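Long-range contacts in flavin-dependent monooxygenase, oxygenase subunit HsaA (PDB 2RFQ), which catalyses the flavin-dependent ortho-hydroxylation of the steroid catabolite 3-HSA to the catechol 3,4-DHSA during bacterial cholesterol breakdown, using FMNH2 and O2: residues Ser168-Arg173 with Thr204-Ser209; Met123-Val128 with Gly154-Lys159; Asp175-Asp180 with Val196-Phe201; Thr112-Ser117 with Ala148-Leu153; Leu53-Trp58 with Gln102-Val107. All coordinates share one frame; numbering follows the deposited sequence.

Contact 1 (Ser168-Arg173 with Thr204-Ser209); sequences SFLIPR and THRVLS. With 1PS (3-pyridinium-1-ylpropane-1-sulfonate), chain F.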
# COMPACT_ATOMS: atom_id res chain seq x y z
N SER A 168 7.35 -8.48 38.13
CA SER A 168 6.43 -9.60 37.99
C SER A 168 6.28 -10.30 39.34
O SER A 168 7.28 -10.63 39.99
CB SER A 168 6.94 -10.62 36.96
OG SER A 168 6.98 -10.04 35.67
N PHE A 169 5.03 -10.52 39.73
CA PHE A 169 4.72 -11.29 40.93
C PHE A 169 4.46 -12.73 40.53
O PHE A 169 3.57 -13.00 39.71
CB PHE A 169 3.47 -10.72 41.61
CG PHE A 169 3.58 -9.25 41.95
CD1 PHE A 169 4.26 -8.83 43.10
CD2 PHE A 169 3.00 -8.30 41.12
CE1 PHE A 169 4.36 -7.48 43.38
CE2 PHE A 169 3.09 -6.92 41.42
CZ PHE A 169 3.76 -6.52 42.55
N LEU A 170 5.21 -13.66 41.12
CA LEU A 170 5.01 -15.09 40.86
C LEU A 170 4.05 -15.64 41.93
O LEU A 170 4.37 -15.58 43.13
CB LEU A 170 6.35 -15.85 40.93
CG LEU A 170 6.33 -17.39 40.90
CD1 LEU A 170 5.83 -17.96 39.56
CD2 LEU A 170 7.75 -17.94 41.25
N ILE A 171 2.89 -16.12 41.50
CA ILE A 171 1.82 -16.52 42.41
C ILE A 171 1.31 -17.92 42.06
O ILE A 171 1.09 -18.20 40.87
CB ILE A 171 0.65 -15.50 42.35
CG1 ILE A 171 1.18 -14.08 42.59
CG2 ILE A 171 -0.46 -15.88 43.36
CD1 ILE A 171 0.10 -12.97 42.81
N PRO A 172 1.17 -18.80 43.07
CA PRO A 172 0.68 -20.13 42.73
C PRO A 172 -0.82 -20.15 42.53
O PRO A 172 -1.53 -19.31 43.09
CB PRO A 172 1.07 -20.97 43.95
CG PRO A 172 0.92 -19.97 45.11
CD PRO A 172 1.46 -18.68 44.53
N ARG A 173 -1.32 -21.13 41.78
CA ARG A 173 -2.74 -21.17 41.46
C ARG A 173 -3.68 -21.32 42.66
O ARG A 173 -4.83 -20.90 42.57
CB ARG A 173 -3.01 -22.25 40.40
CG ARG A 173 -4.41 -22.21 39.83
CD ARG A 173 -4.40 -22.90 38.50
NE ARG A 173 -5.76 -23.07 38.02
CZ ARG A 173 -6.08 -23.67 36.88
NH1 ARG A 173 -5.11 -24.12 36.09
NH2 ARG A 173 -7.38 -23.79 36.54
N THR A 204 9.05 -11.85 49.04
CA THR A 204 10.13 -11.15 48.33
C THR A 204 10.81 -12.00 47.26
O THR A 204 11.02 -11.54 46.13
CB THR A 204 11.18 -10.64 49.33
OG1 THR A 204 10.54 -9.75 50.25
CG2 THR A 204 12.31 -9.92 48.60
N HIS A 205 11.15 -13.24 47.61
CA HIS A 205 11.92 -14.08 46.67
C HIS A 205 11.14 -14.45 45.41
O HIS A 205 11.73 -14.90 44.43
CB HIS A 205 12.49 -15.33 47.37
CG HIS A 205 11.47 -16.39 47.65
ND1 HIS A 205 10.69 -16.40 48.79
CD2 HIS A 205 11.12 -17.50 46.95
CE1 HIS A 205 9.90 -17.46 48.77
NE2 HIS A 205 10.14 -18.14 47.67
N ARG A 206 9.83 -14.24 45.44
CA ARG A 206 8.96 -14.56 44.31
C ARG A 206 8.58 -13.31 43.49
O ARG A 206 7.61 -13.32 42.72
CB ARG A 206 7.70 -15.27 44.81
CG ARG A 206 7.96 -16.68 45.30
CD ARG A 206 6.63 -17.38 45.50
NE ARG A 206 6.77 -18.64 46.24
CZ ARG A 206 5.78 -19.20 46.92
NH1 ARG A 206 4.58 -18.62 46.96
NH2 ARG A 206 5.97 -20.34 47.57
N VAL A 207 9.36 -12.25 43.62
CA VAL A 207 9.10 -11.02 42.86
C VAL A 207 10.37 -10.57 42.14
O VAL A 207 11.45 -10.54 42.73
CB VAL A 207 8.57 -9.90 43.80
CG1 VAL A 207 8.33 -8.61 43.02
CG2 VAL A 207 7.30 -10.37 44.47
N LEU A 208 10.24 -10.24 40.85
CA LEU A 208 11.42 -9.88 40.06
C LEU A 208 11.20 -8.58 39.30
O LEU A 208 10.24 -8.47 38.53
CB LEU A 208 11.75 -10.98 39.06
CG LEU A 208 12.94 -10.73 38.12
CD1 LEU A 208 14.26 -10.56 38.87
CD2 LEU A 208 13.07 -11.89 37.13
N SER A 209 12.10 -7.62 39.50
CA SER A 209 11.99 -6.34 38.82
C SER A 209 12.49 -6.43 37.37
O SER A 209 13.52 -7.02 37.11
CB SER A 209 12.83 -5.30 39.56
OG SER A 209 12.91 -4.12 38.78
S1 1PS F . -9.23 -21.95 39.33
O1 1PS F . -10.06 -20.72 39.39
O2 1PS F . -9.30 -22.55 37.97
O3 1PS F . -7.80 -21.72 39.70
O HOH W 1 9.85 -9.45 35.90
O HOH W 2 3.69 -16.20 45.79
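S168 and L208 form an antiparallel hydrogen-bonded pair: S168 N gives to L208 O at 2.9 Å and L208 N gives to S168 O at 3.1 Å. Two residues on, past the non-hydrogen-bonded pair F169-V207, L170 N gives to R206 O at 2.9 Å; the three bonds together hold strand 207-209 beside strand 162-172. Packing is tight here: F169 and V207 run side by side with F169 CD1 3.7 Å from V207 CG2, L170 packs on A103 and V107 of helix 101-108, and a water at the edge of the S168-L208 pair joins S168 OG to L208 O. Toward P172 the fit is looser. The R206 chain, extended from CG to NE, crosses P172 at about a right angle, NH1 lying 4.0 Å from P172 CD, and a water links R206 NH1 to L170 O. R173 NE and NH2 donate to O3 and O2 of 1PS, away from segment 204-209. Pairing rests on backbone bonds, whereas R206, whose NE forms a salt bridge with D106, ties the sheet to helix 101-108 by charge.

Contact 2 (Met123-Val128 with Gly154-Lys159); sequences MGAGQV and GGPVIK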
# COMPACT_ATOMS: atom_id res chain seq x y z
N MSE A 123 -2.36 -4.78 35.51
CA MSE A 123 -3.77 -4.90 35.86
C MSE A 123 -3.94 -5.27 37.33
O MSE A 123 -4.99 -5.78 37.76
CB MSE A 123 -4.47 -5.88 34.91
CG MSE A 123 -4.56 -5.30 33.51
SE MSE A 123 -5.53 -6.47 32.27
CE MSE A 123 -4.04 -7.47 31.59
N GLY A 124 -2.90 -4.96 38.11
CA GLY A 124 -2.90 -5.13 39.54
C GLY A 124 -1.65 -4.48 40.10
O GLY A 124 -0.89 -3.87 39.36
N ALA A 125 -1.44 -4.61 41.40
CA ALA A 125 -0.31 -3.95 42.06
C ALA A 125 0.02 -4.68 43.35
O ALA A 125 -0.83 -5.42 43.88
CB ALA A 125 -0.65 -2.47 42.35
N GLY A 126 1.23 -4.44 43.85
CA GLY A 126 1.70 -5.07 45.08
C GLY A 126 2.13 -4.02 46.08
O GLY A 126 2.97 -3.18 45.78
N GLN A 127 1.55 -4.06 47.28
CA GLN A 127 1.93 -3.14 48.36
C GLN A 127 3.02 -3.76 49.21
O GLN A 127 2.89 -4.90 49.62
CB GLN A 127 0.71 -2.84 49.24
CG GLN A 127 1.03 -2.28 50.62
CD GLN A 127 1.57 -0.86 50.58
OE1 GLN A 127 1.08 -0.03 49.80
NE2 GLN A 127 2.56 -0.57 51.43
N VAL A 128 4.07 -2.98 49.49
CA VAL A 128 5.14 -3.42 50.37
C VAL A 128 4.58 -3.76 51.75
O VAL A 128 3.85 -2.95 52.35
CB VAL A 128 6.25 -2.33 50.48
CG1 VAL A 128 7.26 -2.66 51.60
CG2 VAL A 128 6.98 -2.18 49.16
N GLY A 154 2.36 -8.93 35.93
CA GLY A 154 3.11 -7.66 35.87
C GLY A 154 2.38 -6.53 36.57
O GLY A 154 1.16 -6.36 36.44
N GLY A 155 3.11 -5.74 37.35
CA GLY A 155 2.47 -4.59 37.96
C GLY A 155 3.45 -3.76 38.75
O GLY A 155 4.60 -4.18 38.95
N PRO A 156 2.99 -2.58 39.19
CA PRO A 156 3.84 -1.76 40.04
C PRO A 156 3.89 -2.26 41.47
O PRO A 156 2.94 -2.89 41.97
CB PRO A 156 3.16 -0.39 39.98
CG PRO A 156 1.70 -0.73 39.89
CD PRO A 156 1.67 -1.96 38.98
N VAL A 157 5.01 -1.97 42.13
CA VAL A 157 5.14 -2.06 43.58
C VAL A 157 4.72 -0.72 44.17
O VAL A 157 5.15 0.33 43.70
CB VAL A 157 6.60 -2.37 43.99
CG1 VAL A 157 6.85 -2.07 45.50
CG2 VAL A 157 6.95 -3.79 43.66
N ILE A 158 3.86 -0.78 45.20
CA ILE A 158 3.36 0.41 45.87
C ILE A 158 4.04 0.57 47.24
O ILE A 158 4.01 -0.33 48.08
CB ILE A 158 1.81 0.37 46.00
CG1 ILE A 158 1.15 0.12 44.62
CG2 ILE A 158 1.29 1.65 46.67
CD1 ILE A 158 1.36 1.23 43.57
N LYS A 159 4.66 1.72 47.44
CA LYS A 159 5.40 2.00 48.65
C LYS A 159 5.15 3.47 48.96
O LYS A 159 5.32 4.32 48.08
CB LYS A 159 6.87 1.71 48.41
CG LYS A 159 7.74 1.84 49.63
CD LYS A 159 9.15 1.41 49.28
CE LYS A 159 10.13 1.98 50.26
NZ LYS A 159 11.48 1.48 49.92
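V128 has CG1 anti to the backbone N (chi1 169°), which leaves CG2 beside that N, and V157 likewise puts CG1 anti to its own N (chi1 164°); with the strands in this register, V128 CG2 and V157 CG1 meet at 3.7 Å. They belong to two parallel strands, 124-129 and 150-159, of the mixed β-sheet in the middle β-domain of the acyl-CoA dehydrogenase fold. The register pairs G126 with V157 and Q127 with I158. Three bonds support it: G126 N to P156 O at 3.0 Å, the short I158 N to G126 O, and V128 N to I158 O at 3.0 Å. On the A125 and P156 side, A125 CB lies 3.8 Å from P156 CG and 3.9 Å from I158 CG1, so one methyl touches both side chains. P156 CD sits close to G124 O, at 3.2 Å. Near the other end Q127 crosses I158 at about a right angle. A bend at chi2 (71°) swings its CD round, and NE2 donates to the O of the next residue, V128, on a lone pair. The side chain of M123, a selenomethionine here, lies near S119 and W141, residues that probably bind FMN, as inferred from relatives. On the Q127 and I158 face, the carboxamide lies against I158, with Q127 OE1 3.6 Å from I158 CG2.

Contact 3 (Asp175-Asp180 with Val196-Phe201); sequences DYRIDD and VVEDVF. With 1PS (3-pyridinium-1-ylpropane-1-sulfonate), chain F.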
# COMPACT_ATOMS: atom_id res chain seq x y z
N ASP A 175 -3.65 -19.57 45.08
CA ASP A 175 -3.86 -18.19 45.52
C ASP A 175 -4.63 -17.29 44.54
O ASP A 175 -4.81 -16.10 44.80
CB ASP A 175 -2.53 -17.52 45.90
CG ASP A 175 -1.93 -18.09 47.18
OD1 ASP A 175 -2.68 -18.67 48.00
OD2 ASP A 175 -0.70 -17.92 47.36
N TYR A 176 -5.06 -17.85 43.42
CA TYR A 176 -5.86 -17.03 42.49
C TYR A 176 -7.02 -17.78 41.89
O TYR A 176 -7.08 -19.00 41.97
CB TYR A 176 -5.00 -16.39 41.39
CG TYR A 176 -4.21 -17.30 40.49
CD1 TYR A 176 -4.80 -17.99 39.42
CD2 TYR A 176 -2.83 -17.42 40.67
CE1 TYR A 176 -4.03 -18.79 38.56
CE2 TYR A 176 -2.05 -18.22 39.83
CZ TYR A 176 -2.66 -18.91 38.78
OH TYR A 176 -1.85 -19.70 37.98
N ARG A 177 -7.95 -17.03 41.30
CA ARG A 177 -9.13 -17.59 40.63
C ARG A 177 -9.08 -17.21 39.16
O ARG A 177 -8.67 -16.10 38.80
CB ARG A 177 -10.40 -17.01 41.27
CG ARG A 177 -11.68 -17.60 40.78
CD ARG A 177 -12.90 -16.87 41.39
NE ARG A 177 -13.21 -15.60 40.74
CZ ARG A 177 -13.17 -14.41 41.33
NH1 ARG A 177 -12.83 -14.31 42.61
NH2 ARG A 177 -13.49 -13.31 40.65
N ILE A 178 -9.47 -18.14 38.30
CA ILE A 178 -9.55 -17.85 36.87
C ILE A 178 -11.01 -17.64 36.51
O ILE A 178 -11.85 -18.53 36.77
CB ILE A 178 -8.93 -18.99 36.01
CG1 ILE A 178 -7.41 -19.08 36.23
CG2 ILE A 178 -9.23 -18.75 34.55
CD1 ILE A 178 -6.74 -20.33 35.62
N ASP A 179 -11.32 -16.47 35.92
CA ASP A 179 -12.68 -16.15 35.46
C ASP A 179 -12.76 -16.36 33.96
O ASP A 179 -11.93 -15.83 33.22
CB ASP A 179 -13.03 -14.71 35.80
CG ASP A 179 -13.41 -14.55 37.27
OD1 ASP A 179 -13.57 -15.58 37.97
OD2 ASP A 179 -13.55 -13.39 37.70
N ASP A 180 -13.74 -17.15 33.52
CA ASP A 180 -13.90 -17.47 32.11
C ASP A 180 -14.68 -16.36 31.42
O ASP A 180 -15.91 -16.27 31.54
CB ASP A 180 -14.61 -18.82 31.94
CG ASP A 180 -14.83 -19.19 30.50
OD1 ASP A 180 -14.19 -18.57 29.62
OD2 ASP A 180 -15.63 -20.11 30.25
N VAL A 196 -7.56 -13.57 38.83
CA VAL A 196 -8.08 -12.67 39.85
C VAL A 196 -7.38 -12.97 41.17
O VAL A 196 -7.39 -14.12 41.65
CB VAL A 196 -9.62 -12.80 40.02
CG1 VAL A 196 -10.11 -11.85 41.12
CG2 VAL A 196 -10.35 -12.51 38.69
N VAL A 197 -6.77 -11.93 41.73
CA VAL A 197 -5.90 -12.04 42.91
C VAL A 197 -6.46 -11.08 43.97
O VAL A 197 -6.61 -9.90 43.70
CB VAL A 197 -4.42 -11.68 42.54
CG1 VAL A 197 -3.50 -11.75 43.77
CG2 VAL A 197 -3.90 -12.61 41.44
N GLU A 198 -6.78 -11.62 45.15
CA GLU A 198 -7.42 -10.83 46.20
C GLU A 198 -6.66 -10.92 47.51
O GLU A 198 -6.67 -11.96 48.18
CB GLU A 198 -8.88 -11.27 46.40
CG GLU A 198 -9.70 -11.18 45.12
CD GLU A 198 -11.15 -11.58 45.28
OE1 GLU A 198 -11.95 -11.24 44.39
OE2 GLU A 198 -11.50 -12.21 46.31
N ASP A 199 -5.98 -9.83 47.87
CA ASP A 199 -5.33 -9.72 49.18
C ASP A 199 -4.37 -10.88 49.44
O ASP A 199 -4.41 -11.54 50.48
CB ASP A 199 -6.42 -9.65 50.27
CG ASP A 199 -5.86 -9.35 51.65
OD1 ASP A 199 -4.88 -8.57 51.75
OD2 ASP A 199 -6.41 -9.89 52.64
N VAL A 200 -3.50 -11.13 48.46
CA VAL A 200 -2.59 -12.27 48.51
C VAL A 200 -1.17 -11.85 48.88
O VAL A 200 -0.63 -10.90 48.31
CB VAL A 200 -2.58 -12.99 47.12
CG1 VAL A 200 -1.41 -13.96 47.01
CG2 VAL A 200 -3.93 -13.70 46.87
N PHE A 201 -0.58 -12.57 49.83
CA PHE A 201 0.78 -12.33 50.22
C PHE A 201 1.70 -13.00 49.21
O PHE A 201 1.55 -14.19 48.94
CB PHE A 201 1.08 -12.88 51.61
CG PHE A 201 2.51 -12.77 51.98
CD1 PHE A 201 3.06 -11.53 52.28
CD2 PHE A 201 3.33 -13.90 52.00
CE1 PHE A 201 4.39 -11.41 52.60
CE2 PHE A 201 4.69 -13.79 52.32
CZ PHE A 201 5.22 -12.55 52.61
S1 1PS F . -9.23 -21.95 39.33
O1 1PS F . -10.06 -20.72 39.39
O2 1PS F . -9.30 -22.55 37.97
O3 1PS F . -7.80 -21.72 39.70
O HOH W 3 1.12 -15.97 46.76
O HOH W 4 -6.88 -14.38 45.55
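R177 lies side by side with V196, and the two backbones form an antiparallel hydrogen-bonded pair, R177 N to V196 O at 3.0 Å and V196 N to R177 O at 2.8 Å. From R177 CB, 4.2 Å from V196 O, the chain passes to CG, which is 3.8 Å from sulfonate atom O1 of the bound 3-pyridinium-1-ylpropane-1-sulfonate. A bend at chi3 (79°) then turns NE aside. NE gives to D179 OD1 at 2.8 Å and NH2 gives to D179 OD2, a side-on salt bridge with both oxygens met on the syn side. V196 CG1 lies over one face of the guanidinium, with the valine offset toward the rim; at its edge NH1 has a long salt bridge to E198 OE1 (3.7 Å), the guanidinium and the E198 carboxylate planes 78° apart. This network lies on the strand pair 177-179 and 193-198 of the β-domain sheet; just beyond it, D199 and V200 both face V135 in a G1 beta bulge. I178 N donates to the same sulfonate O1 at 2.9 Å, while R173 holds other sulfonate oxygens. At the bulge, V200 CG1 lies 3.9 Å from D175 CB, and a water donates to both D175 OD2 and F201 O.

Contact 4 (Thr112-Ser117 with Ala148-Leu153); sequences TDVRIS and ASWAVL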
# COMPACT_ATOMS: atom_id res chain seq x y z
N THR A 112 9.49 -30.87 37.33
CA THR A 112 10.09 -29.92 36.38
C THR A 112 9.26 -29.70 35.14
O THR A 112 9.66 -28.93 34.26
CB THR A 112 11.53 -30.30 35.99
OG1 THR A 112 11.54 -31.61 35.39
CG2 THR A 112 12.41 -30.33 37.24
N ASP A 113 8.10 -30.35 35.05
CA ASP A 113 7.15 -30.09 33.94
C ASP A 113 6.07 -29.07 34.29
O ASP A 113 5.19 -28.80 33.48
CB ASP A 113 6.49 -31.40 33.48
CG ASP A 113 7.46 -32.34 32.82
OD1 ASP A 113 8.08 -31.95 31.80
OD2 ASP A 113 7.62 -33.46 33.32
N VAL A 114 6.10 -28.51 35.49
CA VAL A 114 5.10 -27.51 35.86
C VAL A 114 5.16 -26.30 34.91
O VAL A 114 6.25 -25.89 34.50
CB VAL A 114 5.28 -27.10 37.34
CG1 VAL A 114 4.52 -25.80 37.66
CG2 VAL A 114 4.83 -28.26 38.25
N ARG A 115 3.99 -25.75 34.57
CA ARG A 115 3.86 -24.61 33.66
C ARG A 115 3.36 -23.37 34.40
O ARG A 115 2.71 -23.46 35.46
CB ARG A 115 2.89 -24.94 32.52
CG ARG A 115 3.46 -25.94 31.52
CD ARG A 115 2.47 -26.21 30.40
NE ARG A 115 1.40 -27.14 30.77
CZ ARG A 115 1.52 -28.47 30.71
NH1 ARG A 115 2.69 -29.04 30.35
NH2 ARG A 115 0.49 -29.24 31.05
N ILE A 116 3.66 -22.23 33.80
CA ILE A 116 3.37 -20.92 34.38
C ILE A 116 2.65 -20.13 33.29
O ILE A 116 3.07 -20.20 32.13
CB ILE A 116 4.72 -20.20 34.72
CG1 ILE A 116 5.54 -21.00 35.74
CG2 ILE A 116 4.51 -18.79 35.28
CD1 ILE A 116 6.68 -21.76 35.11
N SER A 117 1.59 -19.40 33.65
CA SER A 117 0.95 -18.49 32.67
C SER A 117 1.31 -17.07 33.05
O SER A 117 1.98 -16.86 34.07
CB SER A 117 -0.57 -18.71 32.57
OG SER A 117 -1.26 -18.22 33.71
N ALA A 148 -1.70 -24.08 33.49
CA ALA A 148 -0.57 -23.69 34.33
C ALA A 148 -0.98 -23.76 35.79
O ALA A 148 -2.18 -23.69 36.09
CB ALA A 148 -0.11 -22.25 33.98
N SER A 149 -0.01 -23.89 36.68
CA SER A 149 -0.29 -23.96 38.12
C SER A 149 0.36 -22.81 38.88
O SER A 149 0.30 -22.75 40.12
CB SER A 149 0.10 -25.33 38.71
OG SER A 149 1.47 -25.55 38.52
N TRP A 150 0.96 -21.88 38.13
CA TRP A 150 1.49 -20.61 38.65
C TRP A 150 1.25 -19.54 37.61
O TRP A 150 1.08 -19.85 36.42
CB TRP A 150 3.01 -20.68 38.81
CG TRP A 150 3.47 -21.61 39.91
CD1 TRP A 150 3.55 -22.98 39.84
CD2 TRP A 150 3.93 -21.25 41.23
NE1 TRP A 150 4.02 -23.48 41.02
CE2 TRP A 150 4.26 -22.45 41.89
CE3 TRP A 150 4.10 -20.02 41.91
CZ2 TRP A 150 4.75 -22.48 43.22
CZ3 TRP A 150 4.59 -20.04 43.24
CH2 TRP A 150 4.91 -21.27 43.86
N ALA A 151 1.27 -18.28 38.04
CA ALA A 151 1.22 -17.16 37.09
C ALA A 151 2.28 -16.15 37.45
O ALA A 151 2.60 -15.98 38.63
CB ALA A 151 -0.15 -16.50 37.09
N VAL A 152 2.84 -15.50 36.43
CA VAL A 152 3.66 -14.31 36.66
C VAL A 152 2.89 -13.10 36.15
O VAL A 152 2.42 -13.07 35.00
CB VAL A 152 5.07 -14.41 36.04
CG1 VAL A 152 5.93 -15.39 36.83
CG2 VAL A 152 5.00 -14.80 34.55
N LEU A 153 2.72 -12.15 37.05
CA LEU A 153 1.75 -11.08 36.87
C LEU A 153 2.45 -9.74 36.99
O LEU A 153 3.08 -9.46 38.01
CB LEU A 153 0.62 -11.22 37.91
CG LEU A 153 -0.14 -12.56 37.82
CD1 LEU A 153 -1.09 -12.71 38.99
CD2 LEU A 153 -0.88 -12.66 36.50
O HOH W 5 1.44 -26.99 35.70
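I116 overlaps two neighbours on the opposing strand: its CG1 lies 4.0 Å from W150 CB, and its CG2 touches V152 CG1. At the other end V114 CG1 comes to 3.7 Å from W150 CD1, crossing the indole obliquely, and lies against S149 OG at 3.2 Å. S149 N gives to R115 O at 3.0 Å ahead of the strand pair; S117 then pairs in parallel with A151, through S117 N to W150 O at 2.9 Å and V152 N to S117 O at 2.9 Å. A148 CB packs on the 115-117 backbone, 3.3 Å from S117 N and 3.4 Å from R115 O. Strand 116-119 runs beside strand 150-159 here in the β-domain sheet. Helix 101-108 packs on the same side chains, with V107 touching V114, I116 and W150. A water bridges R115 N and S149 OG. The R115 guanidinium turns elsewhere, to H147 O and Q45. S117 OG, between the backbone N and the carbonyl carbon (chi1 73°), is hydrogen-bonded to S142 OG, and S142 probably binds FMN, as in relatives. The pairing therefore places the S117 hydroxyl against S142, consistent with a second-shell position at the flavin site.

Contact 5 (Leu53-Trp58 with Gln102-Val107); sequences LQPEQW and QAQEDV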
# COMPACT_ATOMS: atom_id res chain seq x y z
N LEU A 53 13.55 -23.52 26.64
CA LEU A 53 14.25 -22.40 27.30
C LEU A 53 14.39 -22.59 28.82
O LEU A 53 14.77 -21.65 29.55
CB LEU A 53 13.58 -21.05 26.98
CG LEU A 53 13.57 -20.68 25.49
CD1 LEU A 53 12.89 -19.35 25.32
CD2 LEU A 53 14.98 -20.61 24.89
N GLN A 54 14.03 -23.78 29.30
CA GLN A 54 14.18 -24.11 30.73
C GLN A 54 15.66 -24.40 31.06
O GLN A 54 16.37 -24.95 30.22
CB GLN A 54 13.30 -25.31 31.06
CG GLN A 54 13.30 -25.71 32.52
CD GLN A 54 12.38 -26.89 32.78
OE1 GLN A 54 12.35 -27.83 31.99
NE2 GLN A 54 11.65 -26.85 33.89
N PRO A 55 16.13 -23.97 32.25
CA PRO A 55 17.55 -24.20 32.62
C PRO A 55 17.95 -25.67 32.70
O PRO A 55 17.13 -26.55 33.01
CB PRO A 55 17.68 -23.50 33.99
CG PRO A 55 16.62 -22.39 33.92
CD PRO A 55 15.45 -23.09 33.23
N GLU A 56 19.22 -25.93 32.38
CA GLU A 56 19.76 -27.27 32.48
C GLU A 56 19.55 -27.88 33.88
O GLU A 56 19.32 -29.09 34.01
CB GLU A 56 21.23 -27.26 32.09
CG GLU A 56 21.89 -28.63 32.07
CD GLU A 56 22.42 -29.06 33.43
OE1 GLU A 56 22.62 -28.18 34.30
OE2 GLU A 56 22.64 -30.28 33.61
N GLN A 57 19.62 -27.05 34.93
CA GLN A 57 19.52 -27.61 36.30
C GLN A 57 18.15 -28.24 36.55
O GLN A 57 18.02 -29.08 37.45
CB GLN A 57 19.84 -26.55 37.37
CG GLN A 57 18.83 -25.44 37.49
CD GLN A 57 18.99 -24.66 38.77
OE1 GLN A 57 19.03 -25.24 39.88
NE2 GLN A 57 19.09 -23.34 38.65
N TRP A 58 17.15 -27.85 35.76
CA TRP A 58 15.78 -28.37 35.91
C TRP A 58 15.44 -29.38 34.80
O TRP A 58 14.27 -29.71 34.57
CB TRP A 58 14.76 -27.21 35.93
CG TRP A 58 15.03 -26.21 37.00
CD1 TRP A 58 15.42 -24.91 36.84
CD2 TRP A 58 14.99 -26.45 38.42
NE1 TRP A 58 15.60 -24.31 38.07
CE2 TRP A 58 15.34 -25.24 39.05
CE3 TRP A 58 14.65 -27.55 39.21
CZ2 TRP A 58 15.40 -25.11 40.45
CZ3 TRP A 58 14.71 -27.43 40.60
CH2 TRP A 58 15.08 -26.21 41.20
N GLN A 102 15.38 -19.83 44.83
CA GLN A 102 14.33 -20.31 45.73
C GLN A 102 12.99 -20.33 45.03
O GLN A 102 12.22 -21.27 45.19
CB GLN A 102 14.27 -19.46 46.99
CG GLN A 102 13.30 -19.97 48.04
CD GLN A 102 13.24 -19.03 49.26
OE1 GLN A 102 14.09 -18.13 49.43
NE2 GLN A 102 12.24 -19.23 50.12
N ALA A 103 12.72 -19.29 44.23
CA ALA A 103 11.47 -19.24 43.45
C ALA A 103 11.40 -20.40 42.44
O ALA A 103 10.37 -21.06 42.29
CB ALA A 103 11.34 -17.90 42.74
N GLN A 104 12.51 -20.67 41.76
CA GLN A 104 12.56 -21.80 40.82
C GLN A 104 12.33 -23.13 41.53
O GLN A 104 11.64 -23.99 41.03
CB GLN A 104 13.89 -21.85 40.09
CG GLN A 104 14.16 -20.64 39.22
CD GLN A 104 15.61 -20.60 38.78
OE1 GLN A 104 16.12 -21.55 38.19
NE2 GLN A 104 16.30 -19.50 39.11
N GLU A 105 12.93 -23.28 42.72
CA GLU A 105 12.70 -24.46 43.54
C GLU A 105 11.22 -24.57 43.94
O GLU A 105 10.63 -25.66 43.90
CB GLU A 105 13.62 -24.44 44.77
CG GLU A 105 13.36 -25.59 45.76
CD GLU A 105 13.87 -26.95 45.28
OE1 GLU A 105 14.82 -27.00 44.47
OE2 GLU A 105 13.32 -27.98 45.75
N ASP A 106 10.60 -23.45 44.31
CA ASP A 106 9.16 -23.45 44.62
C ASP A 106 8.31 -24.03 43.50
O ASP A 106 7.39 -24.81 43.74
CB ASP A 106 8.67 -22.03 44.95
CG ASP A 106 9.19 -21.50 46.27
OD1 ASP A 106 9.73 -22.27 47.08
OD2 ASP A 106 9.05 -20.29 46.49
N VAL A 107 8.65 -23.65 42.27
CA VAL A 107 7.90 -24.06 41.09
C VAL A 107 8.23 -25.47 40.62
O VAL A 107 7.31 -26.27 40.37
CB VAL A 107 8.09 -23.03 39.95
CG1 VAL A 107 7.39 -23.48 38.69
CG2 VAL A 107 7.58 -21.64 40.42
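Q104 OE1 is gripped by two donors, W58 NE1 at 2.8 Å and the side-chain amide of N224. The indole bond is nearly straight, 167° at the hydrogen; OE1 lies in the plane of the ring, and the ring and amide planes stand 69° apart. Q104 holds this pose with an extended chain beyond CG, and its NE2 donates to F99 O, so both ends of the carboxamide are fixed. Q57 NE2 also comes within 3.5 Å of Q104 OE1, but the angle is poor for a bond, and its amide gives to N224 OD1. Both faces of the W58 ring are met near the rim: Q104 O stands 3.9 Å above the plane on one, and Q57 CG lies 3.4 Å above it on the other. Q104 CB is close, 3.6 Å from W58 CZ2. A bend at chi2 (74°) brings the E105 CD round, and OE1 lies at the ring edge, in plane, 3.4 Å from W58 CH2. W58 also meets the ring of W108. The contact joins the loop between helices 38-47 and 65-76 to helix 101-108, a buried tryptophan wedged against one helix turn, within the helical N-terminal domain of the acyl-CoA dehydrogenase fold.

Contacts 1 to 4 all lie on one mixed β-sheet, whereas contact 5 belongs to the helical N-terminal domain. Along the chain, contact 5 closes first; contacts 4 and 2 then interleave, sharing strand 150-159 at centres about 20 Å apart, and contact 1 encloses contact 3. Strand 162-172 of contact 1 neighbours strand 150-159, so contact 1 is about 11 Å, centre to centre, from both contact 2 and contact 4. Contact 5 touches contacts 1 and 4 through helix 101-108, their centres about 14 and 11 Å from its own. Contacts 1 and 3 touch the same bound sulfonate. The arrangement couples the helical domain to the sheet that carries probable FMN-binding residues.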